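Local coordinates for OmpT protein (Vibrio cholerae serotype O1, PDB 6EHD) that probably works as a non-specific diffusion porin, a membrane beta barrel that lets small solutes and ions cross the bacterial outer membrane, at residues 289-294 against 311-316; 68-73 against 86-91; 224-229 against 257-262. The protein carries 1 engineered substitution. All blocks are in the same frame, centred on the assembly; numbering follows the deposited sequence.

Interaction 1 of 3, residues 289-294 against 311-316. With C8E ((hydroxyethyloxy)tri(ethyloxy)octane), chain F.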
ATOM      1  N   TYR A 289       2.089  -6.579  17.989  1.00 24.40           N
ATOM      2  CA  TYR A 289       1.841  -7.966  18.490  1.00 27.09           C
ATOM      3  C   TYR A 289       1.154  -8.757  17.377  1.00 30.17           C
ATOM      4  O   TYR A 289       0.073  -8.296  16.854  1.00 26.95           O
ATOM      5  CB  TYR A 289       0.951  -7.891  19.726  1.00 30.67           C
ATOM      6  CG  TYR A 289       0.511  -9.310  20.121  1.00 30.78           C
ATOM      7  CD1 TYR A 289       1.351 -10.141  20.884  1.00 37.97           C
ATOM      8  CD2 TYR A 289      -0.689  -9.826  19.672  1.00 34.17           C
ATOM      9  CE1 TYR A 289       0.944 -11.442  21.230  1.00 39.62           C
ATOM     10  CE2 TYR A 289      -1.114 -11.144  20.036  1.00 39.08           C
ATOM     11  CZ  TYR A 289      -0.287 -11.918  20.818  1.00 41.49           C
ATOM     12  OH  TYR A 289      -0.664 -13.218  21.156  1.00 43.57           O
ATOM     13  N   GLY A 290       1.771  -9.856  16.898  1.00 26.72           N
ATOM     14  CA  GLY A 290       1.194 -10.707  15.863  1.00 27.76           C
ATOM     15  C   GLY A 290       0.936 -12.156  16.364  1.00 33.34           C
ATOM     16  O   GLY A 290       1.738 -12.668  17.148  1.00 29.67           O
ATOM     17  N   ASP A 291      -0.160 -12.785  15.933  1.00 28.67           N
ATOM     18  CA  ASP A 291      -0.410 -14.237  16.239  1.00 30.80           C
ATOM     19  C   ASP A 291      -1.197 -14.854  15.114  1.00 31.57           C
ATOM     20  O   ASP A 291      -2.333 -14.398  14.828  1.00 30.13           O
ATOM     21  CB  ASP A 291      -1.153 -14.345  17.549  1.00 29.60           C
ATOM     22  CG  ASP A 291      -1.197 -15.810  18.097  1.00 39.90           C
ATOM     23  OD1 ASP A 291      -0.165 -16.452  18.102  1.00 33.73           O
ATOM     24  OD2 ASP A 291      -2.278 -16.274  18.394  1.00 38.19           O
ATOM     25  N   GLY A 292      -0.638 -15.908  14.491  1.00 30.02           N
ATOM     26  CA  GLY A 292      -1.330 -16.620  13.451  1.00 29.24           C
ATOM     27  C   GLY A 292      -0.766 -16.434  12.103  1.00 28.33           C
ATOM     28  O   GLY A 292       0.454 -16.153  11.953  1.00 32.04           O
ATOM     29  N   THR A 293      -1.631 -16.546  11.094  1.00 27.67           N
ATOM     30  CA  THR A 293      -1.266 -16.590   9.690  1.00 28.12           C
ATOM     31  C   THR A 293      -1.522 -15.299   8.869  1.00 31.91           C
ATOM     32  O   THR A 293      -2.570 -14.682   9.106  1.00 30.53           O
ATOM     33  CB  THR A 293      -2.096 -17.724   9.057  1.00 34.19           C
ATOM     34  OG1 THR A 293      -1.681 -18.982   9.659  1.00 35.66           O
ATOM     35  CG2 THR A 293      -1.921 -17.801   7.562  1.00 32.58           C
ATOM     36  N   THR A 294      -0.597 -14.938   7.971  1.00 27.31           N
ATOM     37  CA  THR A 294      -0.865 -14.066   6.794  1.00 29.31           C
ATOM     38  C   THR A 294      -0.450 -14.758   5.531  1.00 29.42           C
ATOM     39  O   THR A 294       0.628 -15.417   5.568  1.00 32.39           O
ATOM     40  CB  THR A 294      -0.209 -12.655   6.920  1.00 26.24           C
ATOM     41  OG1 THR A 294      -0.475 -11.862   5.760  1.00 27.51           O
ATOM     42  CG2 THR A 294       1.318 -12.714   7.061  1.00 29.85           C
ATOM     43  N   VAL A 311       3.194 -16.840  12.652  1.00 35.78           N
ATOM     44  CA  VAL A 311       3.946 -16.455  13.865  1.00 38.20           C
ATOM     45  C   VAL A 311       3.168 -16.856  15.090  1.00 36.95           C
ATOM     46  O   VAL A 311       1.943 -17.026  15.040  1.00 36.23           O
ATOM     47  CB  VAL A 311       4.315 -14.927  13.901  1.00 43.14           C
ATOM     48  CG1 VAL A 311       5.020 -14.514  12.613  1.00 40.64           C
ATOM     49  CG2 VAL A 311       3.087 -14.081  14.140  1.00 40.63           C
ATOM     50  N   ASP A 312       3.881 -17.031  16.192  1.00 36.01           N
ATOM     51  CA  ASP A 312       3.311 -17.422  17.468  1.00 35.66           C
ATOM     52  C   ASP A 312       3.525 -16.411  18.538  1.00 37.76           C
ATOM     53  O   ASP A 312       4.663 -16.289  19.071  1.00 40.75           O
ATOM     54  CB  ASP A 312       4.033 -18.805  17.830  1.00 44.45           C
ATOM     55  CG  ASP A 312       3.664 -19.334  19.153  1.00 45.38           C
ATOM     56  OD1 ASP A 312       2.688 -18.907  19.758  1.00 51.61           O
ATOM     57  OD2 ASP A 312       4.417 -20.198  19.665  1.00 68.54           O
ATOM     58  N   SER A 313       2.491 -15.638  18.895  1.00 35.21           N
ATOM     59  CA  SER A 313       2.583 -14.624  19.965  1.00 35.74           C
ATOM     60  C   SER A 313       3.849 -13.764  19.874  1.00 35.44           C
ATOM     61  O   SER A 313       4.588 -13.634  20.851  1.00 34.81           O
ATOM     62  CB  SER A 313       2.482 -15.248  21.383  1.00 45.70           C
ATOM     63  OG  SER A 313       1.127 -15.483  21.640  1.00 55.87           O
ATOM     64  N   ALA A 314       4.094 -13.182  18.699  1.00 31.38           N
ATOM     65  CA  ALA A 314       5.353 -12.416  18.445  1.00 31.17           C
ATOM     66  C   ALA A 314       5.244 -10.928  18.918  1.00 34.68           C
ATOM     67  O   ALA A 314       4.242 -10.240  18.511  1.00 28.91           O
ATOM     68  CB  ALA A 314       5.693 -12.496  16.998  1.00 36.88           C
ATOM     69  N   ASN A 315       6.258 -10.438  19.676  1.00 27.21           N
ATOM     70  CA  ASN A 315       6.384  -9.047  20.179  1.00 30.43           C
ATOM     71  C   ASN A 315       7.419  -8.360  19.295  1.00 32.61           C
ATOM     72  O   ASN A 315       8.491  -8.967  18.964  1.00 31.79           O
ATOM     73  CB  ASN A 315       6.800  -9.007  21.620  1.00 33.07           C
ATOM     74  CG  ASN A 315       5.770  -9.591  22.525  1.00 35.31           C
ATOM     75  OD1 ASN A 315       4.642  -9.103  22.643  1.00 34.38           O
ATOM     76  ND2 ASN A 315       6.159 -10.693  23.208  1.00 44.51           N
ATOM     77  N   ASN A 316       7.043  -7.194  18.756  1.00 25.54           N
ATOM     78  CA  ASN A 316       7.895  -6.496  17.720  1.00 26.25           C
ATOM     79  C   ASN A 316       7.949  -5.029  18.025  1.00 25.84           C
ATOM     80  O   ASN A 316       6.960  -4.451  18.534  1.00 24.90           O
ATOM     81  CB  ASN A 316       7.311  -6.700  16.285  1.00 28.73           C
ATOM     82  CG  ASN A 316       7.090  -8.170  15.922  1.00 36.45           C
ATOM     83  OD1 ASN A 316       8.025  -8.884  15.559  1.00 36.25           O
ATOM     84  ND2 ASN A 316       5.813  -8.653  16.087  1.00 34.50           N
TER
HETATM   85  O9  C8E F 405       8.594 -11.909   9.214  1.00 73.42           O
HETATM   86  C10 C8E F 405       8.123 -11.479  10.476  1.00 62.64           C
HETATM   87  C11 C8E F 405       7.661 -10.040  10.372  1.00 61.81           C
HETATM   88  O12 C8E F 405       6.846  -9.789  11.528  1.00 53.65           O
HETATM   89  C13 C8E F 405       6.017  -8.642  11.404  1.00 46.55           C
HETATM   90  C14 C8E F 405       4.878  -8.557  12.406  1.00 55.42           C
HETATM   91  O15 C8E F 405       3.940  -9.674  12.391  1.00 56.76           O
HETATM   92  C16 C8E F 405       3.238  -9.724  11.151  1.00 46.19           C
HETATM   93  C17 C8E F 405       2.771 -11.139  10.992  1.00 54.71           C
HETATM   94  O18 C8E F 405       1.449 -11.148  11.482  1.00 49.83           O
HETATM   95  C19 C8E F 405       0.494 -11.482  10.491  1.00 51.62           C
HETATM   96  C20 C8E F 405       0.013 -12.824  10.946  1.00 52.04           C
HETATM   97  O21 C8E F 405      -0.821 -12.616  12.075  1.00 51.13           O

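Interaction 2 of 3, residues 68-73 against 86-91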
ATOM      1  N   VAL A  68      14.733   3.066 -10.662  1.00 36.50           N
ATOM      2  CA  VAL A  68      13.524   3.892 -10.886  1.00 34.80           C
ATOM      3  C   VAL A  68      12.337   3.332 -10.106  1.00 34.40           C
ATOM      4  O   VAL A  68      11.978   2.136 -10.268  1.00 35.89           O
ATOM      5  CB  VAL A  68      13.148   3.888 -12.393  1.00 36.48           C
ATOM      6  CG1 VAL A  68      11.874   4.720 -12.593  1.00 36.34           C
ATOM      7  CG2 VAL A  68      14.304   4.516 -13.176  1.00 41.68           C
ATOM      8  N   ARG A  69      11.735   4.151  -9.234  1.00 32.03           N
ATOM      9  CA  ARG A  69      10.545   3.670  -8.451  1.00 33.02           C
ATOM     10  C   ARG A  69       9.240   3.915  -9.217  1.00 30.40           C
ATOM     11  O   ARG A  69       8.347   3.045  -9.244  1.00 32.18           O
ATOM     12  CB  ARG A  69      10.442   4.371  -7.042  1.00 33.97           C
ATOM     13  CG  ARG A  69      11.352   3.695  -6.002  1.00 39.21           C
ATOM     14  CD  ARG A  69      11.472   4.602  -4.747  1.00 39.38           C
ATOM     15  NE  ARG A  69      10.225   4.896  -4.036  1.00 36.27           N
ATOM     16  CZ  ARG A  69       9.651   4.130  -3.114  1.00 36.03           C
ATOM     17  NH1 ARG A  69       8.557   4.550  -2.519  1.00 36.93           N
ATOM     18  NH2 ARG A  69      10.128   2.958  -2.788  1.00 39.53           N
ATOM     19  N   ASN A  70       9.112   5.146  -9.740  1.00 30.41           N
ATOM     20  CA  ASN A  70       7.945   5.570 -10.581  1.00 28.06           C
ATOM     21  C   ASN A  70       8.481   6.375 -11.753  1.00 29.68           C
ATOM     22  O   ASN A  70       9.468   7.107 -11.590  1.00 27.56           O
ATOM     23  CB  ASN A  70       7.028   6.514  -9.798  1.00 28.72           C
ATOM     24  CG  ASN A  70       5.886   5.762  -8.987  1.00 32.50           C
ATOM     25  OD1 ASN A  70       4.944   6.410  -8.612  1.00 36.56           O
ATOM     26  ND2 ASN A  70       5.958   4.454  -8.789  1.00 30.18           N
ATOM     27  N   HIS A  71       7.736   6.352 -12.885  1.00 28.09           N
ATOM     28  CA  HIS A  71       8.071   7.179 -14.074  1.00 29.09           C
ATOM     29  C   HIS A  71       6.745   7.413 -14.838  1.00 26.51           C
ATOM     30  O   HIS A  71       6.125   6.459 -15.319  1.00 30.99           O
ATOM     31  CB  HIS A  71       9.107   6.405 -14.923  1.00 32.25           C
ATOM     32  CG  HIS A  71       9.645   7.171 -16.100  1.00 39.13           C
ATOM     33  ND1 HIS A  71      10.536   6.619 -17.006  1.00 52.54           N
ATOM     34  CD2 HIS A  71       9.398   8.427 -16.546  1.00 48.53           C
ATOM     35  CE1 HIS A  71      10.815   7.501 -17.952  1.00 46.59           C
ATOM     36  NE2 HIS A  71      10.161   8.617 -17.685  1.00 44.89           N
ATOM     37  N   ILE A  72       6.312   8.661 -14.847  1.00 27.30           N
ATOM     38  CA  ILE A  72       4.933   9.005 -15.183  1.00 30.89           C
ATOM     39  C   ILE A  72       4.889  10.150 -16.205  1.00 32.57           C
ATOM     40  O   ILE A  72       5.574  11.179 -16.043  1.00 30.81           O
ATOM     41  CB  ILE A  72       4.163   9.453 -13.887  1.00 31.33           C
ATOM     42  CG1 ILE A  72       4.215   8.357 -12.831  1.00 33.99           C
ATOM     43  CG2 ILE A  72       2.703   9.702 -14.165  1.00 34.39           C
ATOM     44  CD1 ILE A  72       3.614   8.725 -11.451  1.00 34.39           C
ATOM     45  N   LEU A  73       3.997  10.001 -17.200  1.00 30.67           N
ATOM     46  CA  LEU A  73       3.494  11.093 -18.016  1.00 31.39           C
ATOM     47  C   LEU A  73       1.985  11.273 -17.784  1.00 30.83           C
ATOM     48  O   LEU A  73       1.232  10.340 -17.952  1.00 30.38           O
ATOM     49  CB  LEU A  73       3.759  10.686 -19.509  1.00 37.24           C
ATOM     50  CG  LEU A  73       4.021  11.817 -20.471  1.00 52.59           C
ATOM     51  CD1 LEU A  73       4.573  11.261 -21.804  1.00 60.73           C
ATOM     52  CD2 LEU A  73       2.745  12.611 -20.653  1.00 53.18           C
ATOM     53  N   LYS A  86       5.209   3.641 -15.153  1.00 29.68           N
ATOM     54  CA  LYS A  86       5.536   2.723 -14.009  1.00 31.13           C
ATOM     55  C   LYS A  86       4.991   3.434 -12.747  1.00 28.26           C
ATOM     56  O   LYS A  86       5.469   4.539 -12.388  1.00 26.76           O
ATOM     57  CB  LYS A  86       7.040   2.532 -13.890  1.00 33.36           C
ATOM     58  CG  LYS A  86       7.430   1.619 -12.749  1.00 37.54           C
ATOM     59  CD  LYS A  86       8.938   1.373 -12.633  1.00 41.32           C
ATOM     60  CE  LYS A  86       9.150   0.171 -11.695  1.00 47.07           C
ATOM     61  NZ  LYS A  86      10.575  -0.069 -11.385  1.00 51.01           N
ATOM     62  N   GLN A  87       3.957   2.825 -12.105  1.00 29.42           N
ATOM     63  CA  GLN A  87       3.173   3.507 -11.071  1.00 27.19           C
ATOM     64  C   GLN A  87       2.780   2.547  -9.937  1.00 27.15           C
ATOM     65  O   GLN A  87       2.638   1.328 -10.158  1.00 26.46           O
ATOM     66  CB  GLN A  87       1.857   4.055 -11.733  1.00 26.42           C
ATOM     67  CG  GLN A  87       2.119   5.161 -12.753  1.00 25.96           C
ATOM     68  CD  GLN A  87       0.925   5.625 -13.502  1.00 26.79           C
ATOM     69  OE1 GLN A  87       0.265   6.623 -13.106  1.00 27.09           O
ATOM     70  NE2 GLN A  87       0.623   4.929 -14.672  1.00 28.04           N
ATOM     71  N   TRP A  88       2.476   3.106  -8.778  1.00 25.73           N
ATOM     72  CA  TRP A  88       1.796   2.285  -7.714  1.00 25.48           C
ATOM     73  C   TRP A  88       0.376   1.908  -8.205  1.00 25.63           C
ATOM     74  O   TRP A  88      -0.212   2.701  -9.008  1.00 27.49           O
ATOM     75  CB  TRP A  88       1.742   3.009  -6.379  1.00 24.59           C
ATOM     76  CG  TRP A  88       3.064   3.533  -5.892  1.00 27.47           C
ATOM     77  CD1 TRP A  88       3.323   4.833  -5.562  1.00 27.93           C
ATOM     78  CD2 TRP A  88       4.313   2.859  -5.879  1.00 32.19           C
ATOM     79  NE1 TRP A  88       4.636   4.978  -5.257  1.00 30.34           N
ATOM     80  CE2 TRP A  88       5.270   3.779  -5.442  1.00 30.62           C
ATOM     81  CE3 TRP A  88       4.730   1.541  -6.201  1.00 37.17           C
ATOM     82  CZ2 TRP A  88       6.628   3.446  -5.313  1.00 38.13           C
ATOM     83  CZ3 TRP A  88       6.080   1.201  -6.051  1.00 43.80           C
ATOM     84  CH2 TRP A  88       7.006   2.151  -5.613  1.00 40.83           C
ATOM     85  N   THR A  89      -0.200   0.817  -7.701  1.00 23.48           N
ATOM     86  CA  THR A  89      -1.629   0.508  -8.023  1.00 24.05           C
ATOM     87  C   THR A  89      -2.620   1.539  -7.440  1.00 26.63           C
ATOM     88  O   THR A  89      -2.344   2.209  -6.411  1.00 21.72           O
ATOM     89  CB  THR A  89      -2.050  -0.916  -7.609  1.00 26.47           C
ATOM     90  OG1 THR A  89      -2.026  -1.054  -6.181  1.00 25.37           O
ATOM     91  CG2 THR A  89      -1.184  -1.986  -8.246  1.00 29.74           C
ATOM     92  N   THR A  90      -3.754   1.705  -8.119  1.00 22.06           N
ATOM     93  CA  THR A  90      -4.877   2.496  -7.631  1.00 21.37           C
ATOM     94  C   THR A  90      -5.313   1.953  -6.196  1.00 21.59           C
ATOM     95  O   THR A  90      -5.593   2.759  -5.280  1.00 21.46           O
ATOM     96  CB  THR A  90      -6.108   2.394  -8.588  1.00 24.38           C
ATOM     97  OG1 THR A  90      -5.746   2.911  -9.867  1.00 24.18           O
ATOM     98  CG2 THR A  90      -7.304   3.169  -8.036  1.00 25.61           C
ATOM     99  N   SER A  91      -5.298   0.626  -6.068  1.00 21.69           N
ATOM    100  CA  SER A  91      -5.601  -0.014  -4.736  1.00 23.68           C
ATOM    101  C   SER A  91      -4.657   0.448  -3.603  1.00 24.96           C
ATOM    102  O   SER A  91      -5.093   0.623  -2.421  1.00 23.73           O
ATOM    103  CB  SER A  91      -5.647  -1.565  -4.874  1.00 23.44           C
ATOM    104  OG  SER A  91      -4.480  -2.060  -5.542  1.00 26.00           O
TER
HETATM  105  O   HOH W   1       6.584   6.559  -3.768  1.00 38.12           O
HETATM  106  O   HOH W   2       2.226   6.042  -8.717  1.00 27.98           O

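Interaction 3 of 3, residues 224-229 against 257-262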
ATOM      1  N   ASN A 224      -6.614 -26.339 -11.452  1.00 69.49           N
ATOM      2  CA  ASN A 224      -6.501 -26.870 -10.097  1.00 61.97           C
ATOM      3  C   ASN A 224      -7.828 -26.610  -9.434  1.00 59.15           C
ATOM      4  O   ASN A 224      -8.461 -25.580  -9.697  1.00 66.98           O
ATOM      5  CB  ASN A 224      -5.361 -26.151  -9.403  1.00 62.45           C
ATOM      6  CG  ASN A 224      -4.832 -26.877  -8.203  1.00 63.66           C
ATOM      7  OD1 ASN A 224      -5.540 -27.089  -7.219  1.00 61.10           O
ATOM      8  ND2 ASN A 224      -3.538 -27.201  -8.247  1.00 64.82           N
ATOM      9  N   PRO A 225      -8.298 -27.554  -8.612  1.00 58.33           N
ATOM     10  CA  PRO A 225      -9.536 -27.253  -7.878  1.00 54.59           C
ATOM     11  C   PRO A 225      -9.356 -26.258  -6.652  1.00 49.61           C
ATOM     12  O   PRO A 225     -10.335 -25.832  -6.090  1.00 49.97           O
ATOM     13  CB  PRO A 225      -9.995 -28.648  -7.407  1.00 55.74           C
ATOM     14  CG  PRO A 225      -8.738 -29.462  -7.304  1.00 56.03           C
ATOM     15  CD  PRO A 225      -7.814 -28.938  -8.361  1.00 56.83           C
ATOM     16  N   LEU A 226      -8.132 -25.927  -6.261  1.00 44.81           N
ATOM     17  CA  LEU A 226      -7.897 -25.154  -5.034  1.00 48.08           C
ATOM     18  C   LEU A 226      -8.420 -23.678  -5.223  1.00 38.97           C
ATOM     19  O   LEU A 226      -8.091 -23.025  -6.245  1.00 41.77           O
ATOM     20  CB  LEU A 226      -6.421 -25.176  -4.659  1.00 44.36           C
ATOM     21  CG  LEU A 226      -6.039 -24.499  -3.351  1.00 50.40           C
ATOM     22  CD1 LEU A 226      -6.569 -25.239  -2.129  1.00 52.38           C
ATOM     23  CD2 LEU A 226      -4.545 -24.261  -3.273  1.00 52.58           C
ATOM     24  N   VAL A 227      -9.241 -23.257  -4.262  1.00 48.08           N
ATOM     25  CA  VAL A 227      -9.711 -21.857  -4.073  1.00 41.71           C
ATOM     26  C   VAL A 227      -9.478 -21.500  -2.613  1.00 43.74           C
ATOM     27  O   VAL A 227      -9.773 -22.332  -1.727  1.00 38.50           O
ATOM     28  CB  VAL A 227     -11.230 -21.741  -4.388  1.00 44.55           C
ATOM     29  CG1 VAL A 227     -11.767 -20.310  -4.163  1.00 43.16           C
ATOM     30  CG2 VAL A 227     -11.526 -22.211  -5.825  1.00 44.55           C
ATOM     31  N   ILE A 228      -8.955 -20.268  -2.325  1.00 36.49           N
ATOM     32  CA  ILE A 228      -8.798 -19.804  -0.913  1.00 32.37           C
ATOM     33  C   ILE A 228      -9.562 -18.452  -0.795  1.00 32.17           C
ATOM     34  O   ILE A 228      -9.325 -17.588  -1.657  1.00 31.88           O
ATOM     35  CB  ILE A 228      -7.298 -19.629  -0.527  1.00 33.62           C
ATOM     36  CG1 ILE A 228      -6.585 -21.001  -0.595  1.00 41.47           C
ATOM     37  CG2 ILE A 228      -7.194 -19.095   0.879  1.00 34.78           C
ATOM     38  CD1 ILE A 228      -5.084 -20.930  -0.513  1.00 43.86           C
ATOM     39  N   ASP A 229     -10.456 -18.320   0.191  1.00 30.55           N
ATOM     40  CA  ASP A 229     -11.198 -17.077   0.483  1.00 32.11           C
ATOM     41  C   ASP A 229     -10.573 -16.425   1.716  1.00 36.53           C
ATOM     42  O   ASP A 229     -10.224 -17.152   2.695  1.00 35.57           O
ATOM     43  CB  ASP A 229     -12.684 -17.351   0.757  1.00 34.96           C
ATOM     44  CG  ASP A 229     -13.491 -17.659  -0.551  1.00 46.22           C
ATOM     45  OD1 ASP A 229     -13.021 -17.405  -1.676  1.00 45.20           O
ATOM     46  OD2 ASP A 229     -14.622 -18.137  -0.420  1.00 58.54           O
ATOM     47  N   GLU A 257      -9.825 -19.445   4.494  1.00 32.90           N
ATOM     48  CA  GLU A 257     -10.537 -20.769   4.338  1.00 43.04           C
ATOM     49  C   GLU A 257     -10.310 -21.335   2.942  1.00 39.47           C
ATOM     50  O   GLU A 257     -10.587 -20.645   1.924  1.00 36.62           O
ATOM     51  CB  GLU A 257     -12.017 -20.605   4.632  1.00 46.33           C
ATOM     52  CG  GLU A 257     -12.822 -21.850   4.300  1.00 63.62           C
ATOM     53  CD  GLU A 257     -14.269 -21.768   4.741  1.00 63.00           C
ATOM     54  OE1 GLU A 257     -15.144 -22.093   3.911  1.00 74.23           O
ATOM     55  OE2 GLU A 257     -14.518 -21.384   5.898  1.00 70.40           O
ATOM     56  N   ALA A 258      -9.788 -22.579   2.877  1.00 40.88           N
ATOM     57  CA  ALA A 258      -9.562 -23.292   1.621  1.00 43.04           C
ATOM     58  C   ALA A 258     -10.738 -24.260   1.355  1.00 48.63           C
ATOM     59  O   ALA A 258     -11.411 -24.724   2.281  1.00 44.17           O
ATOM     60  CB  ALA A 258      -8.247 -24.048   1.628  1.00 48.21           C
ATOM     61  N   ASN A 259     -11.007 -24.513   0.088  1.00 44.93           N
ATOM     62  CA  ASN A 259     -12.114 -25.422  -0.278  1.00 51.86           C
ATOM     63  C   ASN A 259     -11.822 -26.915   0.027  1.00 55.49           C
ATOM     64  O   ASN A 259     -12.730 -27.734  -0.039  1.00 56.61           O
ATOM     65  CB  ASN A 259     -12.572 -25.210  -1.722  1.00 45.16           C
ATOM     66  CG  ASN A 259     -11.521 -25.511  -2.742  1.00 43.42           C
ATOM     67  OD1 ASN A 259     -10.351 -25.699  -2.443  1.00 45.63           O
ATOM     68  ND2 ASN A 259     -11.922 -25.435  -4.008  1.00 46.97           N
ATOM     69  N   THR A 260     -10.576 -27.232   0.365  1.00 56.78           N
ATOM     70  CA  THR A 260     -10.218 -28.482   1.031  1.00 64.42           C
ATOM     71  C   THR A 260     -10.760 -28.594   2.461  1.00 70.49           C
ATOM     72  O   THR A 260     -10.643 -29.668   3.038  1.00 77.07           O
ATOM     73  CB  THR A 260      -8.683 -28.689   1.129  1.00 64.21           C
ATOM     74  OG1 THR A 260      -8.103 -27.690   1.993  1.00 68.07           O
ATOM     75  CG2 THR A 260      -8.021 -28.625  -0.234  1.00 59.31           C
ATOM     76  N   GLY A 261     -11.323 -27.524   3.046  1.00 58.69           N
ATOM     77  CA  GLY A 261     -11.770 -27.532   4.446  1.00 59.46           C
ATOM     78  C   GLY A 261     -10.778 -26.999   5.502  1.00 55.42           C
ATOM     79  O   GLY A 261     -11.195 -26.692   6.614  1.00 58.03           O
ATOM     80  N   ALA A 262      -9.489 -26.926   5.168  1.00 50.10           N
ATOM     81  CA  ALA A 262      -8.459 -26.280   6.001  1.00 54.83           C
ATOM     82  C   ALA A 262      -8.818 -24.768   6.307  1.00 49.46           C
ATOM     83  O   ALA A 262      -9.265 -24.060   5.393  1.00 43.53           O
ATOM     84  CB  ALA A 262      -7.123 -26.382   5.289  1.00 50.20           C
TER

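Interaction 1 of 3, residues 289-294 against 311-316
Val311 and Gly292 exchange two backbone hydrogen bonds, N to O each way, and Val311 CG2 lies 3.6 Å from Gly290 O. Asp312 follows, its CB pointing away from 289-294, though OD1 comes within 4.1 Å of Asp291 OD1, a like-charge pair that may raise the pKa of either slightly. The chain turns a corner at Asp312 and Ser313. Ser313 N donates to Asp291 OD1 at 2.9 Å, on the anti side and 28° out of the plane of a carboxylate whose CG stands anti to the backbone N (chi1 -168°); this N-H may offset the repulsion. Ser313 OG binds Tyr289 OH at 2.9 Å, while its CA lies 3.8 Å from Tyr289 CE1. Ala314 bonds both ways to Gly290, and its O also receives a CA-H contact from Tyr289. Asn315 brings OD1 to the edge of the Tyr289 ring, in plane and 3.9 Å from CD1; the same OD1 is bonded by Tyr287 OH. Asn316 directs ND2 to Gly288 O and touches detergent carbon C14 at 3.8 Å. Between the Gly290–Ala314 and Gly292–Val311 pairs the register slips by one, a beta bulge where porin barrel strands 281-291 and 314-324 give way to the small sheet of 293-299 and 309-311.

Interaction 2 of 3, residues 68-73 against 86-91
One antiparallel bridge, His71 with Lys86, and a cluster of polar and aromatic side chains join barrel strand 67-77 to the chain that leaves strand 80-84 for helix 90-94. His71 N donates to Lys86 O at 2.9 Å, and Lys86 N to His71 O. The extended Lys86 side chain runs past Arg69 O to place NZ 2.8 Å from Val68 O. Asn70 ND2 sits over the centre of the Trp88 ring, 3.4 Å above its plane, the amide tilted 46° to the indole. A bond from ND2 to Arg69 O, 2.8 Å long and nearly straight at the hydrogen but arriving from above the carbonyl plane, helps hold that amide. Trp88 CZ2 lies over one face of the Arg69 guanidinium, 3.6 Å from NH1, with the two planes 62° apart. Salt bridges from NE to Glu57 and from NH2 to Asp303 hold the guanidinium. Two waters add to the network: one takes N-H groups from Arg69 NH1 and Trp88 NE1, the other links Asn70 OD1 to Trp88 N. Arg69 and Asn70 both face Glu57 as a classic beta bulge, beside what is probably the start of the inward-folded third loop of general porins.

Interaction 3 of 3, residues 224-229 against 257-262
Asn259 reaches across to Pro225 and Val227 with both ends of its side-chain amide. ND2 donates to Pro225 O at 2.6 Å, a short and nearly straight bond (171°) that lies exactly in the amide plane. OD1 accepts a weak hydrogen bond from Val227 N, 3.2 Å away. The CB of Asn259 points toward the opposing segment, and chi1 of 63° sets CG between the backbone N and the carbonyl carbon. Since Val227 O also takes the backbone N of Asn259, at 3.1 Å, the side chain and main chain of this one residue together grip three polar atoms of residues 225-227.

The remaining backbone bonds are those of a regular ladder. Asp229 and Glu257 form a hydrogen-bonded antiparallel pair, N to O in both directions, and Ile228 with Ala258 is the non-hydrogen-bonded pair beside it, their CA atoms only 4.4 Å apart. CA-H...O contacts accompany this pair: Ala258 CA to Val227 O and Ile228 CA to Glu257 O. This is the open end of the beta hairpin of strands 227-242 and 245-258 in the porin barrel, where a type I turn from Ala258 to Gly261 carries the chain onward, while an Asx turn, Asn224 OD1 accepting from Leu226 N, shapes the approach to strand 227-242.

Apolar contacts are few. Ile228 CG1 meets Ala258 CB at 4.1 Å, and Leu226 CD1 bridges Ala258 CB and Thr260 CG2. A methyl-to-amide contact is separate from these: Val227 CG2 lies 3.7 Å from Asn259 ND2, its side chain crossing the asparagine at about a right angle.

Along the chain interaction 2 closes first, then interaction 3, then interaction 1; none is nested in another. All three involve strands of the antiparallel barrel wall. Interactions 1 and 3 are the nearer pair, with centres about 23 Å apart and nearest atoms about 9 Å apart; strand 263-276 lies between strand 245-258 of interaction 3 and strand 281-291 of interaction 1, pairing with both. Interaction 2 lies on the opposite side of the chain's centre from interaction 1, about 32 Å from it and about 33 Å from interaction 3, centre to centre. Interactions 1 and 3 each join ends of adjacent wall strands, probably near one barrel mouth, whereas interaction 2, its centre about 12 Å from the chain's centre, marks where the chain turns away from the wall.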